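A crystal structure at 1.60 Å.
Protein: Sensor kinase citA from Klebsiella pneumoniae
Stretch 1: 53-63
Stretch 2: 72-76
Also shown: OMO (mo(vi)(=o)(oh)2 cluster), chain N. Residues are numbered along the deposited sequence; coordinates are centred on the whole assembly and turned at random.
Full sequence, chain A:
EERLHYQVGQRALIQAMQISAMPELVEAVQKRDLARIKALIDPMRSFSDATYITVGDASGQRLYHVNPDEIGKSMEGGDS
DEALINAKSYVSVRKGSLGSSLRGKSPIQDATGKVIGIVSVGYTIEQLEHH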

# COMPACT_ATOMS: atom_id res chain seq x y z
N ILE A 53 -3.37 5.03 1.68
CA ILE A 53 -2.61 3.83 1.97
C ILE A 53 -3.65 2.71 1.90
O ILE A 53 -4.73 2.83 2.50
CB ILE A 53 -2.00 3.81 3.39
CG1 ILE A 53 -1.05 4.99 3.55
CG2 ILE A 53 -1.29 2.46 3.62
CD1 ILE A 53 -0.47 5.15 4.97
N THR A 54 -3.32 1.64 1.19
CA THR A 54 -4.19 0.49 1.08
C THR A 54 -3.43 -0.72 1.62
O THR A 54 -2.22 -0.86 1.37
CB THR A 54 -4.55 0.18 -0.42
OG1 THR A 54 -5.36 1.24 -0.94
CG2 THR A 54 -5.33 -1.17 -0.53
N VAL A 55 -4.12 -1.59 2.37
CA VAL A 55 -3.49 -2.81 2.86
C VAL A 55 -4.34 -3.98 2.35
O VAL A 55 -5.59 -3.95 2.47
CB VAL A 55 -3.46 -2.89 4.41
CG1 VAL A 55 -2.80 -4.25 4.81
CG2 VAL A 55 -2.65 -1.70 4.99
N GLY A 56 -3.68 -4.95 1.74
CA GLY A 56 -4.42 -6.11 1.25
C GLY A 56 -3.88 -7.41 1.84
O GLY A 56 -2.75 -7.46 2.32
N ASP A 57 -4.70 -8.46 1.79
CA ASP A 57 -4.24 -9.76 2.28
C ASP A 57 -3.50 -10.51 1.17
O ASP A 57 -3.22 -9.96 0.09
CB ASP A 57 -5.39 -10.58 2.88
CG ASP A 57 -6.37 -11.10 1.85
OD1 ASP A 57 -6.12 -11.04 0.62
OD2 ASP A 57 -7.44 -11.60 2.30
N ALA A 58 -3.16 -11.78 1.43
CA ALA A 58 -2.38 -12.54 0.47
C ALA A 58 -3.03 -12.71 -0.90
O ALA A 58 -2.34 -12.88 -1.91
CB ALA A 58 -2.02 -13.91 1.08
N SER A 59 -4.36 -12.72 -0.94
CA SER A 59 -5.06 -12.88 -2.21
C SER A 59 -5.41 -11.51 -2.80
O SER A 59 -6.04 -11.42 -3.86
CB SER A 59 -6.34 -13.70 -2.00
OG SER A 59 -7.30 -12.93 -1.27
N GLY A 60 -5.00 -10.44 -2.12
CA GLY A 60 -5.30 -9.11 -2.63
C GLY A 60 -6.65 -8.57 -2.20
O GLY A 60 -7.14 -7.59 -2.78
N GLN A 61 -7.28 -9.20 -1.22
CA GLN A 61 -8.55 -8.67 -0.70
C GLN A 61 -8.18 -7.53 0.28
O GLN A 61 -7.33 -7.70 1.14
CB GLN A 61 -9.33 -9.76 0.08
CG GLN A 61 -10.66 -9.21 0.58
CD GLN A 61 -11.44 -10.24 1.40
OE1 GLN A 61 -11.57 -10.12 2.62
NE2 GLN A 61 -11.94 -11.26 0.72
N ARG A 62 -8.81 -6.37 0.14
CA ARG A 62 -8.46 -5.24 1.02
C ARG A 62 -8.84 -5.41 2.48
O ARG A 62 -9.98 -5.77 2.80
CB ARG A 62 -9.05 -3.93 0.50
CG ARG A 62 -8.59 -3.57 -0.92
CD ARG A 62 -9.02 -2.12 -1.24
NE ARG A 62 -8.82 -1.81 -2.67
CZ ARG A 62 -9.70 -2.14 -3.61
NH1 ARG A 62 -10.84 -2.77 -3.29
NH2 ARG A 62 -9.44 -1.87 -4.88
N LEU A 63 -7.86 -5.18 3.35
CA LEU A 63 -8.05 -5.20 4.78
C LEU A 63 -8.18 -3.75 5.29
O LEU A 63 -8.66 -3.51 6.40
CB LEU A 63 -6.86 -5.89 5.47
CG LEU A 63 -6.59 -7.32 5.03
CD1 LEU A 63 -5.33 -7.84 5.70
CD2 LEU A 63 -7.80 -8.21 5.34
N GLY A 72 -12.74 -5.44 2.04
CA GLY A 72 -13.43 -6.69 1.78
C GLY A 72 -13.55 -6.96 0.29
O GLY A 72 -13.94 -8.07 -0.11
N LYS A 73 -13.25 -5.97 -0.54
CA LYS A 73 -13.28 -6.13 -1.99
C LYS A 73 -11.85 -6.35 -2.49
O LYS A 73 -10.88 -5.98 -1.82
CB LYS A 73 -13.90 -4.89 -2.63
CG LYS A 73 -15.38 -4.74 -2.26
CD LYS A 73 -16.04 -3.57 -2.95
CE LYS A 73 -17.50 -3.46 -2.48
NZ LYS A 73 -18.15 -2.22 -3.00
N SER A 74 -11.73 -6.99 -3.66
CA SER A 74 -10.42 -7.31 -4.24
C SER A 74 -9.73 -6.13 -4.92
O SER A 74 -10.38 -5.29 -5.52
CB SER A 74 -10.59 -8.43 -5.27
OG SER A 74 -9.35 -8.77 -5.88
N MET A 75 -8.40 -6.11 -4.83
CA MET A 75 -7.59 -5.09 -5.52
C MET A 75 -7.51 -5.66 -6.94
O MET A 75 -6.79 -6.63 -7.18
CB MET A 75 -6.20 -5.02 -4.86
CG MET A 75 -6.27 -4.39 -3.47
SD MET A 75 -4.75 -4.58 -2.54
CE MET A 75 -3.68 -3.28 -3.34
N GLU A 76 -8.24 -5.03 -7.86
CA GLU A 76 -8.32 -5.53 -9.24
C GLU A 76 -7.52 -4.74 -10.25
O GLU A 76 -7.63 -4.96 -11.45
CB GLU A 76 -9.80 -5.55 -9.66
CG GLU A 76 -10.60 -6.60 -8.91
CD GLU A 76 -10.21 -8.00 -9.33
OE1 GLU A 76 -10.33 -8.31 -10.54
OE2 GLU A 76 -9.80 -8.81 -8.47
OM1 OMO N . -7.66 -0.33 -8.04
MO OMO N . -6.00 -0.70 -7.25
OR1 OMO N . -4.96 -0.43 -8.58
OM2 OMO N . -6.10 -2.44 -7.16
O HOH W 1 -6.54 -9.12 -6.21
O HOH W 2 -9.44 -2.48 -7.93

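The two stretches bury 434 Å² between them and are held together chiefly by backbone hydrogen bonds, with M75 and R62 the residues most covered by the other stretch. Stretch 1 enters as a strand in which I53 lies out of reach of stretch 2. T54 is the first residue to touch it: its CA-to-CB bond points toward stretch 2, and T54 CG2 packs 3.9 Å from M75 CE, methyl against methyl, while its hydroxyl is satisfied elsewhere in the structure. V55 points away, but V55 O accepts a hydrogen bond from L63 N at 2.7 Å, tying the strand to the returning chain. G56 leaves room for the M75 thioether, G56 CA lying 4.1 Å from M75 SD; a CB here would come within 2.8 Å of that sulfur, a clash.

From D57 to G60 the chain makes a type I turn, closed by a hydrogen bond from G60 N to D57 O (2.9 Å). D57 makes no contact with stretch 2 but organises the segment that does. D57 OD1 accepts hydrogen bonds from S59 N (2.9 Å), S59 OG (2.9 Å) and Q61 N (2.8 Å), and D57 N donates to Q61 O at 2.8 Å. S59 approaches stretch 2 through water 1, which donates to S74 OG (2.9 Å) and M75 O (2.7 Å) and weakly to S59 O (3.3 Å).

G60 has a positive phi of 87°, at which a CB would jam against the preceding carbonyl, so glycine suits the end of the turn. G60 O accepts the first direct hydrogen bond between the stretches, from M75 N at 2.8 Å. At Q61 the backbones form a single bridge with S74, the CA atoms of Q61 and S74 being 4.2 Å apart. The extended Q61 side chain rests its aliphatic portion on the neighbouring backbone, with Q61 CG 3.5 Å from G72 O.

R62 is gripped at both backbone polar atoms: R62 N donates to K73 O (2.9 Å, nearly linear at 177°), and R62 O accepts from G72 N (2.9 Å). Although its CA-to-CB bond points sideways, the end of the long side chain comes nearer stretch 2. R62 CG packs 3.5 Å from M75 CG, and M75 CG and S74 C lie over one face of the guanidinium. OMO OM1 lies at the guanidinium edge, near its plane, where water 2 accepts a weak bond from R62 NH2 (3.1 Å) and donates to OMO OM1 (2.8 Å). L63, pointing away, ends the contact as the chain turns a corner.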